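Local atomic coordinates of SAP-like pentraxin (Limulus polyphemus, PDB entry 3FLP), a protein that probably acts as a calcium-dependent sugar-binding lectin of the pentraxin family, its subunits assembling into a doubly stacked cyclic heptamer. Residues T55-N60 against Q133-G138; D59-T64 against Q79-S84; G97-V102 against G210-C215. All blocks are in the same frame, centred on the assembly; numbering follows the deposited sequence.

Contact 1: T55-N60 against Q133-G138. With CA (calcium ion), chain O.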
loop_
_atom_site.group_PDB
_atom_site.type_symbol
_atom_site.label_atom_id
_atom_site.label_comp_id
_atom_site.label_asym_id
_atom_site.label_seq_id
_atom_site.Cartn_x
_atom_site.Cartn_y
_atom_site.Cartn_z
ATOM N N THR A 55 22.874 -42.756 -26.666
ATOM C CA THR A 55 22.047 -43.901 -26.292
ATOM C C THR A 55 22.900 -45.148 -26.536
ATOM O O THR A 55 23.959 -45.066 -27.156
ATOM C CB THR A 55 20.751 -43.998 -27.134
ATOM O OG1 THR A 55 21.070 -43.972 -28.532
ATOM C CG2 THR A 55 19.811 -42.852 -26.792
ATOM N N SER A 56 22.447 -46.300 -26.052
ATOM C CA SER A 56 23.215 -47.539 -26.216
ATOM C C SER A 56 23.598 -47.856 -27.666
ATOM O O SER A 56 24.714 -48.299 -27.938
ATOM C CB SER A 56 22.442 -48.724 -25.625
ATOM O OG SER A 56 21.178 -48.864 -26.251
ATOM N N ASN A 57 22.678 -47.605 -28.588
ATOM C CA ASN A 57 22.888 -47.879 -30.007
ATOM C C ASN A 57 23.433 -46.700 -30.818
ATOM O O ASN A 57 23.771 -46.858 -31.993
ATOM C CB ASN A 57 21.555 -48.281 -30.630
ATOM C CG ASN A 57 20.499 -47.182 -30.481
ATOM O OD1 ASN A 57 20.148 -46.789 -29.359
ATOM N ND2 ASN A 57 20.000 -46.673 -31.608
ATOM N N GLN A 58 23.502 -45.520 -30.209
ATOM C CA GLN A 58 23.955 -44.332 -30.929
ATOM C C GLN A 58 24.630 -43.328 -30.005
ATOM O O GLN A 58 23.959 -42.557 -29.319
ATOM C CB GLN A 58 22.755 -43.672 -31.624
ATOM C CG GLN A 58 23.058 -42.382 -32.385
ATOM C CD GLN A 58 24.198 -42.538 -33.371
ATOM O OE1 GLN A 58 25.362 -42.365 -33.020
ATOM N NE2 GLN A 58 23.866 -42.886 -34.613
ATOM N N ASP A 59 25.958 -43.331 -29.996
ATOM C CA ASP A 59 26.699 -42.419 -29.137
ATOM C C ASP A 59 26.603 -40.961 -29.591
ATOM O O ASP A 59 26.924 -40.046 -28.830
ATOM C CB ASP A 59 28.177 -42.846 -29.040
ATOM C CG ASP A 59 28.907 -42.812 -30.383
ATOM O OD1 ASP A 59 28.410 -43.409 -31.366
ATOM O OD2 ASP A 59 29.999 -42.198 -30.447
ATOM N N ASN A 60 26.141 -40.755 -30.822
ATOM C CA ASN A 60 26.022 -39.413 -31.383
ATOM C C ASN A 60 24.577 -39.006 -31.699
ATOM O O ASN A 60 24.272 -38.580 -32.811
ATOM C CB ASN A 60 26.890 -39.319 -32.647
ATOM C CG ASN A 60 28.387 -39.414 -32.344
ATOM O OD1 ASN A 60 28.792 -39.882 -31.273
ATOM N ND2 ASN A 60 29.217 -38.977 -33.293
ATOM N N GLN A 133 13.754 -39.056 -34.496
ATOM C CA GLN A 133 13.274 -38.932 -33.131
ATOM C C GLN A 133 14.344 -39.549 -32.246
ATOM O O GLN A 133 14.687 -40.718 -32.404
ATOM C CB GLN A 133 11.972 -39.702 -32.926
ATOM C CG GLN A 133 10.757 -39.070 -33.573
ATOM C CD GLN A 133 9.482 -39.822 -33.243
ATOM O OE1 GLN A 133 9.212 -40.123 -32.074
ATOM N NE2 GLN A 133 8.688 -40.128 -34.269
ATOM N N ILE A 134 14.884 -38.762 -31.327
ATOM C CA ILE A 134 15.907 -39.275 -30.429
ATOM C C ILE A 134 15.243 -40.289 -29.502
ATOM O O ILE A 134 14.315 -39.956 -28.764
ATOM C CB ILE A 134 16.546 -38.127 -29.610
ATOM C CG1 ILE A 134 17.213 -37.136 -30.570
ATOM C CG2 ILE A 134 17.561 -38.685 -28.621
ATOM C CD1 ILE A 134 17.727 -35.887 -29.907
ATOM N N SER A 135 15.710 -41.530 -29.554
ATOM C CA SER A 135 15.139 -42.578 -28.726
ATOM C C SER A 135 15.319 -42.286 -27.238
ATOM O O SER A 135 16.269 -41.616 -26.832
ATOM C CB SER A 135 15.757 -43.931 -29.095
ATOM O OG SER A 135 17.120 -43.781 -29.438
ATOM N N ALA A 136 14.382 -42.786 -26.441
ATOM C CA ALA A 136 14.378 -42.592 -24.999
ATOM C C ALA A 136 15.611 -43.163 -24.318
ATOM O O ALA A 136 16.192 -44.144 -24.787
ATOM C CB ALA A 136 13.128 -43.233 -24.403
ATOM N N GLY A 137 16.006 -42.545 -23.211
ATOM C CA GLY A 137 17.150 -43.039 -22.463
ATOM C C GLY A 137 18.496 -42.424 -22.782
ATOM O O GLY A 137 19.528 -43.002 -22.456
ATOM N N GLY A 138 18.498 -41.253 -23.410
ATOM C CA GLY A 138 19.755 -40.609 -23.750
ATOM C C GLY A 138 20.500 -40.061 -22.544
ATOM O O GLY A 138 19.911 -39.396 -21.692
HETATM CA CA CA O . 30.932 -39.987 -30.329
HETATM O O HOH W 1 32.057 -39.571 -32.347
#
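The Asn57 carboxamide is the flat group nearest to Ser135, its OD1 stopping 4.3 Å from Ser135 OG, a distance of packing rather than bonding. Above the plane of the same amide sits the Thr55 hydroxyl: OG1 donates to Asn57 OD1 at 3.1 Å, from a position 58° out of the carbonyl plane. With OG1 set between the backbone N and the carbonyl carbon (chi1 53°), the methyl CG2 lies anti to that carbon and carries most of the contact. It meets Ser135 O and Gly138 CA, each 3.8 Å away, and brushes Gly137. The segment 133-138 therefore curves round a single methyl, and its course passes through Gly137, where a CB would be jammed against the carbonyl O of the preceding residue. The polar side is tied in from elsewhere, since Thr55 OG1 is also hydrogen-bonded to Gln61 NE2.

Beyond this packing, residues 55-58 form a tight turn, and the Gln58 side chain bends forward so that OE1 accepts the Asn60 N-H (2.8 Å). The turn delivers Asp59 OD2 and Asn60 OD1, at 2.4 and 2.3 Å, to a calcium ion that Glu145, Gln146 and Asp147 also bind, one of the two calcium sites of a pentraxin subunit.

Contact 2: D59-T64 against Q79-S84. With CA (calcium ion), chain O.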
loop_
_atom_site.group_PDB
_atom_site.type_symbol
_atom_site.label_atom_id
_atom_site.label_comp_id
_atom_site.label_asym_id
_atom_site.label_seq_id
_atom_site.Cartn_x
_atom_site.Cartn_y
_atom_site.Cartn_z
ATOM N N ASP A 59 25.958 -43.331 -29.996
ATOM C CA ASP A 59 26.699 -42.419 -29.137
ATOM C C ASP A 59 26.603 -40.961 -29.591
ATOM O O ASP A 59 26.924 -40.046 -28.830
ATOM C CB ASP A 59 28.177 -42.846 -29.040
ATOM C CG ASP A 59 28.907 -42.812 -30.383
ATOM O OD1 ASP A 59 28.410 -43.409 -31.366
ATOM O OD2 ASP A 59 29.999 -42.198 -30.447
ATOM N N ASN A 60 26.141 -40.755 -30.822
ATOM C CA ASN A 60 26.022 -39.413 -31.383
ATOM C C ASN A 60 24.577 -39.006 -31.699
ATOM O O ASN A 60 24.272 -38.580 -32.811
ATOM C CB ASN A 60 26.890 -39.319 -32.647
ATOM C CG ASN A 60 28.387 -39.414 -32.344
ATOM O OD1 ASN A 60 28.792 -39.882 -31.273
ATOM N ND2 ASN A 60 29.217 -38.977 -33.293
ATOM N N GLN A 61 23.693 -39.132 -30.717
ATOM C CA GLN A 61 22.290 -38.773 -30.906
ATOM C C GLN A 61 22.099 -37.274 -31.131
ATOM O O GLN A 61 21.372 -36.855 -32.032
ATOM C CB GLN A 61 21.465 -39.225 -29.691
ATOM C CG GLN A 61 21.107 -40.703 -29.700
ATOM C CD GLN A 61 19.951 -41.020 -30.643
ATOM O OE1 GLN A 61 19.556 -40.193 -31.471
ATOM N NE2 GLN A 61 19.404 -42.223 -30.521
ATOM N N PHE A 62 22.765 -36.469 -30.317
ATOM C CA PHE A 62 22.647 -35.020 -30.422
ATOM C C PHE A 62 23.904 -34.405 -29.818
ATOM O O PHE A 62 24.215 -34.648 -28.655
ATOM C CB PHE A 62 21.397 -34.578 -29.665
ATOM C CG PHE A 62 21.046 -33.144 -29.857
ATOM C CD1 PHE A 62 21.694 -32.153 -29.136
ATOM C CD2 PHE A 62 20.048 -32.781 -30.753
ATOM C CE1 PHE A 62 21.350 -30.820 -29.297
ATOM C CE2 PHE A 62 19.700 -31.453 -30.919
ATOM C CZ PHE A 62 20.354 -30.473 -30.189
ATOM N N ILE A 63 24.643 -33.634 -30.607
ATOM C CA ILE A 63 25.863 -33.028 -30.097
ATOM C C ILE A 63 26.051 -31.605 -30.591
ATOM O O ILE A 63 26.001 -31.339 -31.796
ATOM C CB ILE A 63 27.125 -33.830 -30.497
ATOM C CG1 ILE A 63 26.740 -35.228 -30.992
ATOM C CG2 ILE A 63 28.049 -33.955 -29.298
ATOM C CD1 ILE A 63 27.915 -36.028 -31.505
ATOM N N THR A 64 26.269 -30.691 -29.653
ATOM C CA THR A 64 26.491 -29.291 -29.991
ATOM C C THR A 64 27.987 -29.024 -29.911
ATOM O O THR A 64 28.702 -29.675 -29.155
ATOM C CB THR A 64 25.778 -28.333 -29.007
ATOM O OG1 THR A 64 26.288 -28.550 -27.685
ATOM C CG2 THR A 64 24.266 -28.560 -29.032
ATOM N N GLN A 79 25.088 -31.830 -34.552
ATOM C CA GLN A 79 25.135 -33.135 -35.167
ATOM C C GLN A 79 23.976 -33.920 -34.563
ATOM O O GLN A 79 23.803 -33.934 -33.346
ATOM C CB GLN A 79 26.481 -33.827 -34.888
ATOM C CG GLN A 79 26.478 -35.311 -35.235
ATOM C CD GLN A 79 27.855 -35.966 -35.176
ATOM O OE1 GLN A 79 27.956 -37.192 -35.097
ATOM N NE2 GLN A 79 28.911 -35.163 -35.230
ATOM N N VAL A 80 23.164 -34.532 -35.421
ATOM C CA VAL A 80 22.024 -35.325 -34.966
ATOM C C VAL A 80 22.058 -36.706 -35.610
ATOM O O VAL A 80 22.258 -36.843 -36.817
ATOM C CB VAL A 80 20.668 -34.655 -35.317
ATOM C CG1 VAL A 80 19.513 -35.541 -34.845
ATOM C CG2 VAL A 80 20.581 -33.281 -34.675
ATOM N N ASN A 81 21.863 -37.726 -34.787
ATOM C CA ASN A 81 21.866 -39.112 -35.239
ATOM C C ASN A 81 23.065 -39.440 -36.131
ATOM O O ASN A 81 22.915 -39.953 -37.238
ATOM C CB ASN A 81 20.561 -39.438 -35.971
ATOM C CG ASN A 81 20.294 -40.938 -36.043
ATOM O OD1 ASN A 81 20.389 -41.637 -35.034
ATOM N ND2 ASN A 81 19.946 -41.436 -37.232
ATOM N N ALA A 82 24.256 -39.130 -35.628
ATOM C CA ALA A 82 25.513 -39.386 -36.329
ATOM C C ALA A 82 25.636 -38.757 -37.714
ATOM O O ALA A 82 26.365 -39.258 -38.565
ATOM C CB ALA A 82 25.776 -40.900 -36.414
ATOM N N SER A 83 24.920 -37.665 -37.946
ATOM C CA SER A 83 25.021 -36.969 -39.218
ATOM C C SER A 83 26.370 -36.256 -39.180
ATOM O O SER A 83 27.088 -36.327 -38.182
ATOM C CB SER A 83 23.925 -35.915 -39.333
ATOM O OG SER A 83 24.142 -34.871 -38.392
ATOM N N SER A 84 26.723 -35.573 -40.260
ATOM C CA SER A 84 27.967 -34.821 -40.264
ATOM C C SER A 84 27.665 -33.560 -39.452
ATOM O O SER A 84 26.496 -33.230 -39.228
ATOM C CB SER A 84 28.365 -34.462 -41.697
ATOM O OG SER A 84 27.244 -34.029 -42.444
HETATM CA CA CA O . 30.932 -39.987 -30.329
HETATM O O HOH W 1 32.057 -39.571 -32.347
#
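Ile63 and Gln79 form an antiparallel hydrogen-bonded pair and Phe62 and Val80 the non-hydrogen-bonded pair beside it, after which a type I' turn from Val80 to Ser83 brings the Asn81 and Ala82 N-H groups onto Gln61 O and Asn60 O, both at 2.9 Å. Gln61 and Phe62 together face Cys53 on the neighbouring strand, a classic beta bulge.

Among the side chains, Gln79 does most. Its CG is anti to the backbone N (chi1 167°) and the chain runs on extended, alongside Ile63, whose CD1 rests 3.7 Å from Gln79 CD. At its end OE1 accepts a hydrogen bond from Asn60 ND2 (2.8 Å), the donor standing above the glutamine carbonyl plane and the two amides turned 62° apart. Gln79 NE2 is bonded in turn to Asn85. Because ND2 also donates to a calcium-bound water at 3.1 Å, two partners fix the flip of the Asn60 amide and keep its oxygen toward the metal; Gln79 is thus a second-shell residue.

Phe62 and Val80 make the apolar face, where CD2 of the ring lies 4.0 Å from Val80 CG2. That face packs on Leu34, Val36 and Trp106 of the opposing sheet. On the polar flank Gln61 OE1 is bonded to His132. A hairpin with one face in the core and the other beside calcium suits the lectin-like beta sandwich of pentraxins.

Contact 3: G97-V102 against G210-C215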
loop_
_atom_site.group_PDB
_atom_site.type_symbol
_atom_site.label_atom_id
_atom_site.label_comp_id
_atom_site.label_asym_id
_atom_site.label_seq_id
_atom_site.Cartn_x
_atom_site.Cartn_y
_atom_site.Cartn_z
ATOM N N GLY A 97 37.598 -15.909 -23.264
ATOM C CA GLY A 97 37.584 -15.373 -21.918
ATOM C C GLY A 97 36.377 -14.490 -21.630
ATOM O O GLY A 97 36.177 -14.083 -20.486
ATOM N N GLN A 98 35.586 -14.176 -22.658
ATOM C CA GLN A 98 34.378 -13.361 -22.485
ATOM C C GLN A 98 33.126 -14.239 -22.541
ATOM O O GLN A 98 33.141 -15.319 -23.132
ATOM C CB GLN A 98 34.277 -12.274 -23.561
ATOM C CG GLN A 98 35.314 -11.173 -23.408
ATOM C CD GLN A 98 35.275 -10.543 -22.030
ATOM O OE1 GLN A 98 34.306 -9.875 -21.666
ATOM N NE2 GLN A 98 36.324 -10.771 -21.247
ATOM N N TRP A 99 32.050 -13.766 -21.916
ATOM C CA TRP A 99 30.786 -14.495 -21.875
ATOM C C TRP A 99 29.908 -14.248 -23.094
ATOM O O TRP A 99 29.867 -13.143 -23.631
ATOM C CB TRP A 99 29.977 -14.108 -20.635
ATOM C CG TRP A 99 30.484 -14.641 -19.332
ATOM C CD1 TRP A 99 31.155 -13.942 -18.355
ATOM C CD2 TRP A 99 30.301 -15.971 -18.820
ATOM N NE1 TRP A 99 31.386 -14.757 -17.269
ATOM C CE2 TRP A 99 30.874 -16.005 -17.528
ATOM C CE3 TRP A 99 29.706 -17.136 -19.331
ATOM C CZ2 TRP A 99 30.868 -17.161 -16.735
ATOM C CZ3 TRP A 99 29.699 -18.287 -18.545
ATOM C CH2 TRP A 99 30.276 -18.287 -17.259
ATOM N N TYR A 100 29.196 -15.289 -23.514
ATOM C CA TYR A 100 28.275 -15.209 -24.645
ATOM C C TYR A 100 27.114 -16.146 -24.352
ATOM O O TYR A 100 27.285 -17.155 -23.667
ATOM C CB TYR A 100 28.950 -15.653 -25.952
ATOM C CG TYR A 100 30.174 -14.848 -26.312
ATOM C CD1 TYR A 100 31.437 -15.227 -25.861
ATOM C CD2 TYR A 100 30.059 -13.666 -27.042
ATOM C CE1 TYR A 100 32.555 -14.449 -26.123
ATOM C CE2 TYR A 100 31.179 -12.867 -27.311
ATOM C CZ TYR A 100 32.421 -13.264 -26.845
ATOM O OH TYR A 100 33.530 -12.470 -27.078
ATOM N N HIS A 101 25.925 -15.808 -24.832
ATOM C CA HIS A 101 24.803 -16.703 -24.637
ATOM C C HIS A 101 24.646 -17.422 -25.962
ATOM O O HIS A 101 24.583 -16.797 -27.018
ATOM C CB HIS A 101 23.507 -15.965 -24.282
ATOM C CG HIS A 101 22.383 -16.891 -23.920
ATOM N ND1 HIS A 101 21.601 -17.520 -24.867
ATOM C CD2 HIS A 101 21.968 -17.360 -22.719
ATOM C CE1 HIS A 101 20.754 -18.335 -24.263
ATOM N NE2 HIS A 101 20.956 -18.257 -22.960
ATOM N N VAL A 102 24.606 -18.742 -25.905
ATOM C CA VAL A 102 24.479 -19.539 -27.111
ATOM C C VAL A 102 23.303 -20.488 -26.985
ATOM O O VAL A 102 23.032 -21.029 -25.910
ATOM C CB VAL A 102 25.788 -20.344 -27.379
ATOM C CG1 VAL A 102 25.542 -21.441 -28.402
ATOM C CG2 VAL A 102 26.876 -19.402 -27.883
ATOM N N GLY A 210 31.747 -22.491 -9.240
ATOM C CA GLY A 210 31.852 -21.106 -8.832
ATOM C C GLY A 210 30.626 -20.311 -9.231
ATOM O O GLY A 210 29.540 -20.872 -9.423
ATOM N N ILE A 211 30.804 -19.003 -9.371
ATOM C CA ILE A 211 29.711 -18.108 -9.728
ATOM C C ILE A 211 30.003 -17.349 -11.020
ATOM O O ILE A 211 31.113 -16.854 -11.233
ATOM C CB ILE A 211 29.459 -17.075 -8.597
ATOM C CG1 ILE A 211 28.991 -17.796 -7.325
ATOM C CG2 ILE A 211 28.419 -16.040 -9.041
ATOM C CD1 ILE A 211 27.626 -18.476 -7.465
ATOM N N SER A 212 28.996 -17.264 -11.883
ATOM C CA SER A 212 29.129 -16.540 -13.138
ATOM C C SER A 212 28.735 -15.081 -12.946
ATOM O O SER A 212 27.704 -14.790 -12.347
ATOM C CB SER A 212 28.228 -17.158 -14.196
ATOM O OG SER A 212 27.934 -16.201 -15.194
ATOM N N HIS A 213 29.555 -14.168 -13.457
ATOM C CA HIS A 213 29.264 -12.742 -13.349
ATOM C C HIS A 213 28.927 -12.133 -14.703
ATOM O O HIS A 213 29.154 -10.947 -14.936
ATOM C CB HIS A 213 30.442 -11.996 -12.715
ATOM C CG HIS A 213 30.731 -12.435 -11.314
ATOM N ND1 HIS A 213 31.589 -13.474 -11.022
ATOM C CD2 HIS A 213 30.195 -12.047 -10.132
ATOM C CE1 HIS A 213 31.567 -13.709 -9.721
ATOM N NE2 HIS A 213 30.727 -12.859 -9.159
ATOM N N MET A 214 28.383 -12.948 -15.599
ATOM C CA MET A 214 27.993 -12.470 -16.917
ATOM C C MET A 214 26.831 -11.503 -16.784
ATOM O O MET A 214 26.794 -10.461 -17.439
ATOM C CB MET A 214 27.543 -13.631 -17.810
ATOM C CG MET A 214 26.800 -13.176 -19.071
ATOM S SD MET A 214 26.358 -14.515 -20.200
ATOM C CE MET A 214 26.050 -13.605 -21.713
ATOM N N CYS A 215 25.891 -11.863 -15.920
ATOM C CA CYS A 215 24.686 -11.084 -15.709
ATOM C C CYS A 215 24.687 -10.200 -14.459
ATOM O O CYS A 215 24.368 -9.013 -14.534
ATOM C CB CYS A 215 23.496 -12.040 -15.670
ATOM S SG CYS A 215 23.102 -12.837 -17.264
#
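Met214 lies against one face of the Trp99 indole, and the tight part of the contact is there. Met214 CB stands over the five-membered ring of Trp99, 3.6 Å from its centroid and 17° off the normal, as a CH-pi contact. Ser212 covers the same face further along, its OG 3.5 Å from Trp99 CZ2. A weak bond from Met214 N to Ser212 OG (3.3 Å) runs roughly parallel to the indole plane and links the two residues that cover this face.

Past CB the chain leaves the ring face without losing contact. Chi1 (166°) sets Met214 CG anti to the backbone N, and chi2, near 180°, carries SD on past the ring: SD is 4.9 Å from the five-ring centroid and oblique to it, though 3.7 Å from Trp99 CB. The methyl CE ends 3.8 Å from Tyr100 C.

The looser side is the polar rim, where Trp99 and Met214 are only partly buried and His213 N nears the ring obliquely. There Glu171 of a neighbouring subunit bonds both Trp99 NE1 and His213 ND1. Cys215, just beyond, forms a disulfide with Cys184. The result is a Met-aromatic contact joining the C-terminal segment to the start of strand 100-107 at a subunit interface of the pentraxin assembly.

Overall arrangement
Contacts 1 and 2 share Asp59 and Asn60 and lie together at one calcium ion, their centres about 10 Å apart, whereas contact 3 sits on the opposite side of the chain's centre, about 26 Å from contact 2 and 30 Å from contact 1 between centres. Chemistry follows place. Contact 1, between loops and partly buried, rests on van der Waals packing; contact 2, buried along a hairpin, is carried by backbone bonds and an amide pair behind the metal ligand; contact 3, also buried, is aromatic and sulfur packing with polar rims turned to another subunit. Contacts 1 and 2 touch no other subunit of the assembly, while contact 3 does.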